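Transcriptional regulator (Streptococcus dysgalactiae, PDB 4YV9) probably binds DNA and regulates transcription in quorum sensing, acting as the receptor for SHP peptide pheromones. Local coordinates at residues 33-36 with 40-43; 18-23 with 28-33; 47-52 with 57-62. All coordinates share one frame; numbering follows the deposited sequence.

Contact 1. Residues 33-36 with 40-43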
ATOM      1  N   ILE B  33      21.487 -20.082  15.272  1.00 38.67           N
ATOM      2  CA  ILE B  33      20.584 -18.968  15.464  1.00 35.40           C
ATOM      3  C   ILE B  33      21.128 -17.980  16.499  1.00 42.43           C
ATOM      4  O   ILE B  33      21.142 -16.761  16.251  1.00 41.94           O
ATOM      5  CB  ILE B  33      19.182 -19.467  15.868  1.00 32.34           C
ATOM      6  CG1 ILE B  33      18.586 -20.275  14.705  1.00 36.45           C
ATOM      7  CG2 ILE B  33      18.265 -18.296  16.211  1.00 32.25           C
ATOM      8  CD1 ILE B  33      17.240 -20.923  15.000  1.00 35.54           C
ATOM      9  N   SER B  34      21.567 -18.489  17.648  1.00 38.44           N
ATOM     10  CA  SER B  34      22.183 -17.642  18.670  1.00 46.75           C
ATOM     11  C   SER B  34      23.405 -16.911  18.144  1.00 54.53           C
ATOM     12  O   SER B  34      23.576 -15.711  18.401  1.00 46.78           O
ATOM     13  CB  SER B  34      22.594 -18.457  19.902  1.00 53.74           C
ATOM     14  OG  SER B  34      21.469 -18.777  20.702  1.00 66.55           O
ATOM     15  N   ARG B  35      24.271 -17.629  17.434  1.00 46.11           N
ATOM     16  CA  ARG B  35      25.493 -17.006  16.940  1.00 53.49           C
ATOM     17  C   ARG B  35      25.126 -15.909  15.936  1.00 49.99           C
ATOM     18  O   ARG B  35      25.759 -14.860  15.909  1.00 53.39           O
ATOM     19  CB  ARG B  35      26.446 -18.039  16.336  1.00 52.14           C
ATOM     20  CG  ARG B  35      27.185 -18.840  17.421  1.00 59.41           C
ATOM     21  CD  ARG B  35      28.308 -19.739  16.895  1.00 57.82           C
ATOM     22  NE  ARG B  35      29.348 -19.005  16.173  1.00 73.40           N
ATOM     23  CZ  ARG B  35      30.535 -18.651  16.674  1.00 75.55           C
ATOM     24  NH1 ARG B  35      30.874 -18.950  17.924  1.00 74.99           N
ATOM     25  NH2 ARG B  35      31.395 -17.993  15.910  1.00 79.35           N
ATOM     26  N   PHE B  36      24.078 -16.138  15.152  1.00 46.54           N
ATOM     27  CA  PHE B  36      23.584 -15.099  14.247  1.00 55.63           C
ATOM     28  C   PHE B  36      23.036 -13.877  14.991  1.00 52.04           C
ATOM     29  O   PHE B  36      23.350 -12.736  14.638  1.00 51.93           O
ATOM     30  CB  PHE B  36      22.500 -15.646  13.316  1.00 45.63           C
ATOM     31  CG  PHE B  36      21.835 -14.582  12.495  1.00 44.81           C
ATOM     32  CD1 PHE B  36      22.596 -13.730  11.701  1.00 57.55           C
ATOM     33  CD2 PHE B  36      20.463 -14.414  12.532  1.00 42.27           C
ATOM     34  CE1 PHE B  36      21.986 -12.726  10.950  1.00 62.22           C
ATOM     35  CE2 PHE B  36      19.845 -13.420  11.782  1.00 47.28           C
ATOM     36  CZ  PHE B  36      20.603 -12.578  10.991  1.00 50.06           C
ATOM     37  N   GLU B  40      28.081 -13.135  15.708  1.00 66.45           N
ATOM     38  CA  GLU B  40      29.327 -13.908  15.627  1.00 67.44           C
ATOM     39  C   GLU B  40      29.394 -14.659  14.305  1.00 70.78           C
ATOM     40  O   GLU B  40      30.466 -14.900  13.767  1.00 72.17           O
ATOM     41  CB  GLU B  40      29.439 -14.911  16.777  1.00 66.60           C
ATOM     42  CG  GLU B  40      29.442 -14.318  18.168  1.00 74.60           C
ATOM     43  CD  GLU B  40      29.205 -15.377  19.227  1.00 85.05           C
ATOM     44  OE1 GLU B  40      28.534 -16.383  18.917  1.00 87.93           O
ATOM     45  OE2 GLU B  40      29.698 -15.221  20.364  1.00 99.31           O
ATOM     46  N   SER B  41      28.226 -15.043  13.801  1.00 63.34           N
ATOM     47  CA  SER B  41      28.116 -15.793  12.554  1.00 68.14           C
ATOM     48  C   SER B  41      27.117 -15.135  11.622  1.00 70.31           C
ATOM     49  O   SER B  41      26.146 -14.519  12.077  1.00 68.83           O
ATOM     50  CB  SER B  41      27.674 -17.238  12.820  1.00 67.61           C
ATOM     51  OG  SER B  41      28.762 -18.066  13.190  1.00 75.57           O
ATOM     52  N   GLU B  42      27.326 -15.284  10.319  1.00 60.02           N
ATOM     53  CA  GLU B  42      26.276 -14.912   9.376  1.00 66.42           C
ATOM     54  C   GLU B  42      25.519 -16.143   8.890  1.00 60.57           C
ATOM     55  O   GLU B  42      26.058 -17.251   8.860  1.00 65.59           O
ATOM     56  CB  GLU B  42      26.854 -14.142   8.193  1.00 67.76           C
ATOM     57  CG  GLU B  42      27.561 -12.862   8.598  1.00 78.55           C
ATOM     58  CD  GLU B  42      28.215 -12.173   7.427  1.00 89.11           C
ATOM     59  OE1 GLU B  42      28.672 -12.886   6.507  1.00 90.25           O
ATOM     60  OE2 GLU B  42      28.279 -10.921   7.430  1.00 94.12           O
ATOM     61  N   ILE B  43      24.255 -15.947   8.537  1.00 57.98           N
ATOM     62  CA  ILE B  43      23.443 -17.011   7.953  1.00 53.37           C
ATOM     63  C   ILE B  43      22.954 -16.587   6.576  1.00 61.69           C
ATOM     64  O   ILE B  43      22.970 -15.394   6.236  1.00 63.50           O
ATOM     65  CB  ILE B  43      22.231 -17.367   8.830  1.00 54.56           C
ATOM     66  CG1 ILE B  43      21.342 -16.131   9.039  1.00 46.20           C
ATOM     67  CG2 ILE B  43      22.682 -17.957  10.160  1.00 51.19           C
ATOM     68  CD1 ILE B  43      20.000 -16.459   9.688  1.00 41.99           C
TER
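Arg35 O accepts two backbone N-H groups from the loop that leaves its helix. Glu40 N donates to Arg35 O at 2.9 Å through a bent bond, and Ser41 N reaches Arg35 O at 3.3 Å. The loop, which links helix 30-37 of the helix-turn-helix domain to helix 45-54, is thereby folded back, and the arginine side chain grips it a second time. Arg35 NE points almost straight at Ser41 OG, 3.2 Å away and in the guanidinium plane, with an N-H...O angle of 177°. Glu40 comes to the same group differently: its OE1 lies over one guanidinium face, 3.6 Å from Arg35 NH1, a long salt bridge in which no N-H is aimed at the oxygen. Further along, Phe36 turns its ring onto Ile43 with CG anti to the backbone N (chi1 172°). Ile43 CG1 sits 3.7 Å from the centroid of the Phe36 ring, close to the normal, a CH-pi contact, while Ser41 O meets the ring edge. Leu48 of helix 45-54 touches both Phe36 and Ile43. Directed bonds thus fix the path of the turn at its exposed end, the carboxylate probably adding mainly electrostatic attraction, and hydrophobic contact holds the buried end.

Contact 2. Residues 18-23 with 28-33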
ATOM      1  N   VAL B  18       8.957 -15.745  21.600  1.00 43.70           N
ATOM      2  CA  VAL B  18       9.287 -17.005  20.914  1.00 39.54           C
ATOM      3  C   VAL B  18      10.707 -17.490  21.274  1.00 39.90           C
ATOM      4  O   VAL B  18      11.650 -16.699  21.326  1.00 39.71           O
ATOM      5  CB  VAL B  18       9.127 -16.817  19.382  1.00 33.44           C
ATOM      6  CG1 VAL B  18       9.643 -18.013  18.593  1.00 34.60           C
ATOM      7  CG2 VAL B  18       7.666 -16.558  19.051  1.00 33.81           C
ATOM      8  N   SER B  19      10.863 -18.783  21.565  1.00 38.21           N
ATOM      9  CA  SER B  19      12.178 -19.319  21.942  1.00 42.56           C
ATOM     10  C   SER B  19      13.054 -19.576  20.723  1.00 34.64           C
ATOM     11  O   SER B  19      12.558 -19.828  19.636  1.00 32.40           O
ATOM     12  CB  SER B  19      12.031 -20.632  22.728  1.00 48.24           C
ATOM     13  OG  SER B  19      11.518 -21.657  21.884  1.00 41.63           O
ATOM     14  N   ILE B  20      14.362 -19.528  20.910  1.00 33.99           N
ATOM     15  CA  ILE B  20      15.267 -19.984  19.858  1.00 39.86           C
ATOM     16  C   ILE B  20      15.018 -21.467  19.516  1.00 38.37           C
ATOM     17  O   ILE B  20      15.011 -21.866  18.348  1.00 34.84           O
ATOM     18  CB  ILE B  20      16.718 -19.770  20.272  1.00 41.20           C
ATOM     19  CG1 ILE B  20      17.029 -18.262  20.271  1.00 37.68           C
ATOM     20  CG2 ILE B  20      17.671 -20.552  19.362  1.00 35.92           C
ATOM     21  CD1 ILE B  20      18.369 -17.918  20.900  1.00 44.00           C
ATOM     22  N   SER B  21      14.801 -22.279  20.541  1.00 37.48           N
ATOM     23  CA  SER B  21      14.545 -23.698  20.333  1.00 37.08           C
ATOM     24  C   SER B  21      13.408 -23.968  19.332  1.00 35.44           C
ATOM     25  O   SER B  21      13.525 -24.832  18.448  1.00 32.52           O
ATOM     26  CB  SER B  21      14.235 -24.360  21.678  1.00 48.51           C
ATOM     27  OG  SER B  21      13.976 -25.736  21.502  1.00 51.32           O
ATOM     28  N   SER B  22      12.324 -23.201  19.440  1.00 37.64           N
ATOM     29  CA  SER B  22      11.144 -23.415  18.592  1.00 37.57           C
ATOM     30  C   SER B  22      11.406 -23.035  17.138  1.00 35.13           C
ATOM     31  O   SER B  22      10.698 -23.477  16.237  1.00 35.57           O
ATOM     32  CB  SER B  22       9.948 -22.622  19.127  1.00 41.27           C
ATOM     33  OG  SER B  22      10.102 -21.238  18.874  1.00 49.00           O
ATOM     34  N   LEU B  23      12.445 -22.231  16.910  1.00 31.96           N
ATOM     35  CA  LEU B  23      12.820 -21.830  15.567  1.00 29.48           C
ATOM     36  C   LEU B  23      13.805 -22.775  14.887  1.00 33.76           C
ATOM     37  O   LEU B  23      13.951 -22.746  13.660  1.00 33.46           O
ATOM     38  CB  LEU B  23      13.439 -20.435  15.601  1.00 28.49           C
ATOM     39  CG  LEU B  23      12.440 -19.351  15.990  1.00 30.22           C
ATOM     40  CD1 LEU B  23      13.129 -17.994  15.960  1.00 35.52           C
ATOM     41  CD2 LEU B  23      11.317 -19.411  15.019  1.00 28.29           C
ATOM     42  N   LEU B  28      18.747 -24.869  10.487  1.00 42.89           N
ATOM     43  CA  LEU B  28      19.535 -24.052  11.406  1.00 43.93           C
ATOM     44  C   LEU B  28      19.411 -24.568  12.827  1.00 36.06           C
ATOM     45  O   LEU B  28      18.310 -24.749  13.313  1.00 34.31           O
ATOM     46  CB  LEU B  28      19.092 -22.584  11.367  1.00 36.46           C
ATOM     47  CG  LEU B  28      19.681 -21.632  10.330  1.00 42.87           C
ATOM     48  CD1 LEU B  28      19.157 -20.200  10.564  1.00 40.33           C
ATOM     49  CD2 LEU B  28      21.202 -21.653  10.326  1.00 51.20           C
ATOM     50  N   SER B  29      20.546 -24.778  13.493  1.00 36.76           N
ATOM     51  CA  SER B  29      20.543 -25.221  14.882  1.00 36.69           C
ATOM     52  C   SER B  29      20.262 -24.061  15.834  1.00 42.81           C
ATOM     53  O   SER B  29      20.299 -22.901  15.427  1.00 42.50           O
ATOM     54  CB  SER B  29      21.886 -25.862  15.225  1.00 40.33           C
ATOM     55  OG  SER B  29      22.919 -24.896  15.078  1.00 41.99           O
ATOM     56  N   LYS B  30      19.986 -24.373  17.098  1.00 34.89           N
ATOM     57  CA  LYS B  30      19.841 -23.342  18.137  1.00 37.78           C
ATOM     58  C   LYS B  30      21.100 -22.471  18.184  1.00 40.83           C
ATOM     59  O   LYS B  30      21.029 -21.240  18.235  1.00 37.60           O
ATOM     60  CB  LYS B  30      19.609 -23.985  19.511  1.00 39.90           C
ATOM     61  CG  LYS B  30      18.303 -24.780  19.621  1.00 48.64           C
ATOM     62  CD  LYS B  30      17.866 -24.930  21.071  1.00 49.92           C
ATOM     63  CE  LYS B  30      18.846 -25.752  21.871  1.00 64.54           C
ATOM     64  NZ  LYS B  30      18.363 -25.950  23.262  1.00 71.52           N
ATOM     65  N   SER B  31      22.235 -23.152  18.150  1.00 39.70           N
ATOM     66  CA  SER B  31      23.565 -22.547  18.198  1.00 43.00           C
ATOM     67  C   SER B  31      23.774 -21.585  17.027  1.00 48.75           C
ATOM     68  O   SER B  31      24.296 -20.483  17.197  1.00 49.36           O
ATOM     69  CB  SER B  31      24.632 -23.646  18.200  1.00 46.47           C
ATOM     70  OG  SER B  31      25.934 -23.109  18.219  1.00 66.57           O
ATOM     71  N   GLN B  32      23.347 -21.992  15.841  1.00 44.27           N
ATOM     72  CA  GLN B  32      23.544 -21.166  14.660  1.00 49.51           C
ATOM     73  C   GLN B  32      22.676 -19.926  14.706  1.00 45.23           C
ATOM     74  O   GLN B  32      23.083 -18.847  14.253  1.00 43.05           O
ATOM     75  CB  GLN B  32      23.271 -21.974  13.397  1.00 41.85           C
ATOM     76  CG  GLN B  32      24.423 -22.942  13.079  1.00 47.47           C
ATOM     77  CD  GLN B  32      24.109 -23.851  11.923  1.00 49.89           C
ATOM     78  OE1 GLN B  32      22.985 -24.319  11.779  1.00 46.26           O
ATOM     79  NE2 GLN B  32      25.104 -24.103  11.080  1.00 64.19           N
ATOM     80  N   ILE B  33      21.487 -20.082  15.272  1.00 38.67           N
ATOM     81  CA  ILE B  33      20.584 -18.968  15.464  1.00 35.40           C
ATOM     82  C   ILE B  33      21.128 -17.980  16.499  1.00 42.43           C
ATOM     83  O   ILE B  33      21.142 -16.761  16.251  1.00 41.94           O
ATOM     84  CB  ILE B  33      19.182 -19.467  15.868  1.00 32.34           C
ATOM     85  CG1 ILE B  33      18.586 -20.275  14.705  1.00 36.45           C
ATOM     86  CG2 ILE B  33      18.265 -18.296  16.211  1.00 32.25           C
ATOM     87  CD1 ILE B  33      17.240 -20.923  15.000  1.00 35.54           C
TER
HETATM   88  O   HOH W   1      15.693 -26.970  23.251  1.00 41.89           O
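Apolar contacts join Ile20 and Leu23 to Ile33, linking helices 20-23 and 30-37, which with the turn between them are consistent with the two helices of the helix-turn-helix. Ile20 leads with its CG2 branch, which lies anti to the backbone N and meets Ile33 CG2 at 3.9 Å; the same methyl packs over the backbone of Lys30, 3.6 Å from Lys30 O. One turn on, Leu23 CB receives Ile33 CD1, so the two branches of Ile33 serve different partners. Leu51 of helix 45-54 touches both Leu23 and Ile33. The aliphatic part of Lys30 makes a second kind of contact: its CD lies 3.6 Å from Ser21 CA, and a bend at chi3 (-65°) turns the chain toward a water. That water bridges the segments, accepting from Lys30 NZ at 2.9 Å and lying 2.7 Å from Ser21 OG. Capping bonds form the third group, each within its own segment. Ser19 OG accepts from Ser22 N, while Ser29 and Gln32 make a capping box. The chemistry is therefore divided: each helix start carries a capping serine, and between the helices there is hydrophobic contact, with a water joining Ser21 and Lys30.

Contact 3. Residues 47-52 with 57-62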
ATOM      1  N   ARG B  47      17.941 -18.949   4.823  1.00 46.11           N
ATOM      2  CA  ARG B  47      17.727 -19.479   6.161  1.00 48.46           C
ATOM      3  C   ARG B  47      17.096 -18.421   7.066  1.00 45.56           C
ATOM      4  O   ARG B  47      16.269 -18.744   7.929  1.00 40.64           O
ATOM      5  CB  ARG B  47      19.045 -20.020   6.724  1.00 48.51           C
ATOM      6  CG  ARG B  47      19.388 -21.353   6.084  1.00 47.79           C
ATOM      7  CD  ARG B  47      20.828 -21.794   6.294  1.00 57.74           C
ATOM      8  NE  ARG B  47      20.897 -23.240   6.499  1.00 71.56           N
ATOM      9  CZ  ARG B  47      21.140 -24.131   5.545  1.00 79.08           C
ATOM     10  NH1 ARG B  47      21.361 -23.739   4.299  1.00 83.74           N
ATOM     11  NH2 ARG B  47      21.172 -25.422   5.842  1.00 87.30           N
ATOM     12  N   LEU B  48      17.448 -17.155   6.845  1.00 39.66           N
ATOM     13  CA  LEU B  48      16.798 -16.072   7.571  1.00 36.96           C
ATOM     14  C   LEU B  48      15.312 -16.013   7.232  1.00 37.61           C
ATOM     15  O   LEU B  48      14.469 -15.863   8.124  1.00 38.23           O
ATOM     16  CB  LEU B  48      17.452 -14.722   7.259  1.00 39.79           C
ATOM     17  CG  LEU B  48      16.793 -13.508   7.924  1.00 43.21           C
ATOM     18  CD1 LEU B  48      16.679 -13.688   9.429  1.00 42.84           C
ATOM     19  CD2 LEU B  48      17.586 -12.252   7.603  1.00 43.47           C
ATOM     20  N   LEU B  49      14.990 -16.142   5.949  1.00 38.99           N
ATOM     21  CA  LEU B  49      13.583 -16.120   5.520  1.00 41.95           C
ATOM     22  C   LEU B  49      12.752 -17.216   6.163  1.00 40.63           C
ATOM     23  O   LEU B  49      11.582 -17.001   6.471  1.00 38.17           O
ATOM     24  CB  LEU B  49      13.472 -16.238   4.005  1.00 46.17           C
ATOM     25  CG  LEU B  49      13.254 -14.917   3.260  1.00 47.16           C
ATOM     26  CD1 LEU B  49      14.373 -13.939   3.533  1.00 45.04           C
ATOM     27  CD2 LEU B  49      13.134 -15.165   1.777  1.00 52.55           C
ATOM     28  N   ASN B  50      13.357 -18.389   6.331  1.00 36.29           N
ATOM     29  CA  ASN B  50      12.728 -19.517   7.023  1.00 38.49           C
ATOM     30  C   ASN B  50      12.390 -19.159   8.471  1.00 39.43           C
ATOM     31  O   ASN B  50      11.294 -19.448   8.953  1.00 39.49           O
ATOM     32  CB  ASN B  50      13.666 -20.738   6.973  1.00 39.26           C
ATOM     33  CG  ASN B  50      13.036 -22.020   7.548  1.00 38.95           C
ATOM     34  OD1 ASN B  50      11.869 -22.317   7.318  1.00 40.12           O
ATOM     35  ND2 ASN B  50      13.833 -22.788   8.289  1.00 42.11           N
ATOM     36  N   LEU B  51      13.343 -18.532   9.162  1.00 38.12           N
ATOM     37  CA  LEU B  51      13.131 -18.061  10.533  1.00 36.12           C
ATOM     38  C   LEU B  51      12.005 -17.050  10.607  1.00 33.54           C
ATOM     39  O   LEU B  51      11.126 -17.129  11.473  1.00 33.96           O
ATOM     40  CB  LEU B  51      14.404 -17.421  11.096  1.00 36.56           C
ATOM     41  CG  LEU B  51      15.639 -18.282  11.267  1.00 41.95           C
ATOM     42  CD1 LEU B  51      16.852 -17.413  11.672  1.00 39.20           C
ATOM     43  CD2 LEU B  51      15.368 -19.355  12.310  1.00 40.96           C
ATOM     44  N   LEU B  52      12.057 -16.071   9.714  1.00 37.34           N
ATOM     45  CA  LEU B  52      11.041 -15.034   9.646  1.00 33.42           C
ATOM     46  C   LEU B  52       9.641 -15.596   9.391  1.00 36.61           C
ATOM     47  O   LEU B  52       8.660 -15.166   9.997  1.00 34.51           O
ATOM     48  CB  LEU B  52      11.398 -14.043   8.546  1.00 34.04           C
ATOM     49  CG  LEU B  52      12.633 -13.200   8.864  1.00 37.64           C
ATOM     50  CD1 LEU B  52      12.858 -12.158   7.773  1.00 41.50           C
ATOM     51  CD2 LEU B  52      12.440 -12.539  10.221  1.00 35.46           C
ATOM     52  N   ILE B  57       6.643 -13.037   9.854  1.00 35.38           N
ATOM     53  CA  ILE B  57       7.171 -11.753   9.401  1.00 39.69           C
ATOM     54  C   ILE B  57       7.771 -12.000   8.028  1.00 40.54           C
ATOM     55  O   ILE B  57       8.483 -12.982   7.813  1.00 50.35           O
ATOM     56  CB  ILE B  57       8.260 -11.193  10.346  1.00 44.67           C
ATOM     57  CG1 ILE B  57       7.737 -11.092  11.779  1.00 46.35           C
ATOM     58  CG2 ILE B  57       8.763  -9.827   9.852  1.00 50.26           C
ATOM     59  CD1 ILE B  57       8.833 -10.947  12.817  1.00 44.47           C
ATOM     60  N   THR B  58       7.446 -11.156   7.074  1.00 44.13           N
ATOM     61  CA  THR B  58       8.052 -11.291   5.771  1.00 48.78           C
ATOM     62  C   THR B  58       9.290 -10.371   5.722  1.00 48.28           C
ATOM     63  O   THR B  58       9.366  -9.384   6.464  1.00 43.59           O
ATOM     64  CB  THR B  58       7.040 -10.966   4.685  1.00 48.00           C
ATOM     65  OG1 THR B  58       7.708 -10.815   3.431  1.00 64.69           O
ATOM     66  CG2 THR B  58       6.289  -9.695   5.045  1.00 38.75           C
ATOM     67  N   ILE B  59      10.258 -10.709   4.874  1.00 52.98           N
ATOM     68  CA  ILE B  59      11.559 -10.038   4.898  1.00 47.58           C
ATOM     69  C   ILE B  59      11.435  -8.536   4.608  1.00 43.93           C
ATOM     70  O   ILE B  59      12.267  -7.750   5.048  1.00 54.58           O
ATOM     71  CB  ILE B  59      12.563 -10.702   3.904  1.00 50.88           C
ATOM     72  CG1 ILE B  59      13.940 -10.013   3.938  1.00 48.14           C
ATOM     73  CG2 ILE B  59      12.021 -10.708   2.495  1.00 43.07           C
ATOM     74  CD1 ILE B  59      14.687 -10.165   5.263  1.00 43.10           C
ATOM     75  N   ASP B  60      10.384  -8.111   3.915  1.00 42.35           N
ATOM     76  CA  ASP B  60      10.239  -6.666   3.666  1.00 46.13           C
ATOM     77  C   ASP B  60       9.821  -5.924   4.937  1.00 43.31           C
ATOM     78  O   ASP B  60      10.253  -4.797   5.192  1.00 45.80           O
ATOM     79  CB  ASP B  60       9.247  -6.395   2.535  1.00 52.86           C
ATOM     80  CG  ASP B  60       7.937  -7.147   2.697  1.00 54.67           C
ATOM     81  OD1 ASP B  60       7.988  -8.362   2.949  1.00 55.68           O
ATOM     82  OD2 ASP B  60       6.859  -6.526   2.549  1.00 56.87           O
ATOM     83  N   GLU B  61       8.992  -6.575   5.740  1.00 45.12           N
ATOM     84  CA  GLU B  61       8.605  -6.074   7.054  1.00 46.63           C
ATOM     85  C   GLU B  61       9.809  -6.008   8.012  1.00 45.90           C
ATOM     86  O   GLU B  61       9.970  -5.048   8.766  1.00 43.37           O
ATOM     87  CB  GLU B  61       7.496  -6.977   7.635  1.00 48.80           C
ATOM     88  CG  GLU B  61       6.471  -6.243   8.461  1.00 55.16           C
ATOM     89  CD  GLU B  61       5.293  -7.102   8.885  1.00 39.98           C
ATOM     90  OE1 GLU B  61       5.346  -8.353   8.810  1.00 41.71           O
ATOM     91  OE2 GLU B  61       4.301  -6.511   9.307  1.00 43.43           O
ATOM     92  N   PHE B  62      10.651  -7.043   7.974  1.00 39.47           N
ATOM     93  CA  PHE B  62      11.869  -7.130   8.796  1.00 40.59           C
ATOM     94  C   PHE B  62      12.844  -5.999   8.474  1.00 42.27           C
ATOM     95  O   PHE B  62      13.393  -5.347   9.366  1.00 53.30           O
ATOM     96  CB  PHE B  62      12.539  -8.517   8.591  1.00 46.71           C
ATOM     97  CG  PHE B  62      13.840  -8.704   9.349  1.00 47.49           C
ATOM     98  CD1 PHE B  62      15.053  -8.335   8.788  1.00 60.58           C
ATOM     99  CD2 PHE B  62      13.843  -9.256  10.617  1.00 47.38           C
ATOM    100  CE1 PHE B  62      16.255  -8.509   9.490  1.00 63.17           C
ATOM    101  CE2 PHE B  62      15.036  -9.433  11.318  1.00 45.71           C
ATOM    102  CZ  PHE B  62      16.235  -9.067  10.754  1.00 49.32           C
TER
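Leu52 and Phe62 cross at about a right angle, and both leucine methyls take part. Leu52 CD2 approaches Phe62 CD2 obliquely at 3.6 Å, while Leu52 CD1 lies 3.7 Å from Phe62 CB and equally near Ile59 CD1. Phe62 has CG anti to the backbone N (chi1 178°), which carries the ring toward helix 45-54. Ile59 is met at two points: its CD1 by Leu52 CD1, and its CB by Leu49 CD1 at 3.7 Å, the side chains of Leu49 and Ile59 also standing roughly perpendicular. Leu48 adds a looser contact, its CD2 being 4.3 Å from Ile59 CD1 and also near the Phe62 ring. At the turn between the helices the backbone closes the contact: Ile57 N donates to Leu52 O at 2.9 Å and 174°. Thr58 sits at the N-cap of helix 59-66 without a side-chain capping bond. Outside the pair, Leu9 and Leu12 of helix 6-15 pack on Phe62, and Val63 of the second subunit packs on Ile59, so the contact lies between the domain core and the dimer interface. This is apolar packing of two successive helices joined by a short turn, here helices 45-54 and 59-66 of the helix-turn-helix domain.

In the fold
All three contacts fall in the N-terminal helix-turn-helix region and lie on one side of the chain's centre. Along the sequence contact 2 comes first, contact 1 follows on the same helix 30-37, and contact 3 closes the series on helices 45-54 and 59-66. Contacts 1 and 2 share Ile33, and their centres are about 10 Å apart; the centre of contact 3 lies about 15 Å from that of contact 1 and 14 Å from that of contact 2. Leu51 of helix 45-54 joins them, touching Ile33, Leu28 and Ile43. Local pairings between chain neighbours are thus combined through one central helix into a compact domain, consistent with a DNA-binding unit that also reaches the second subunit.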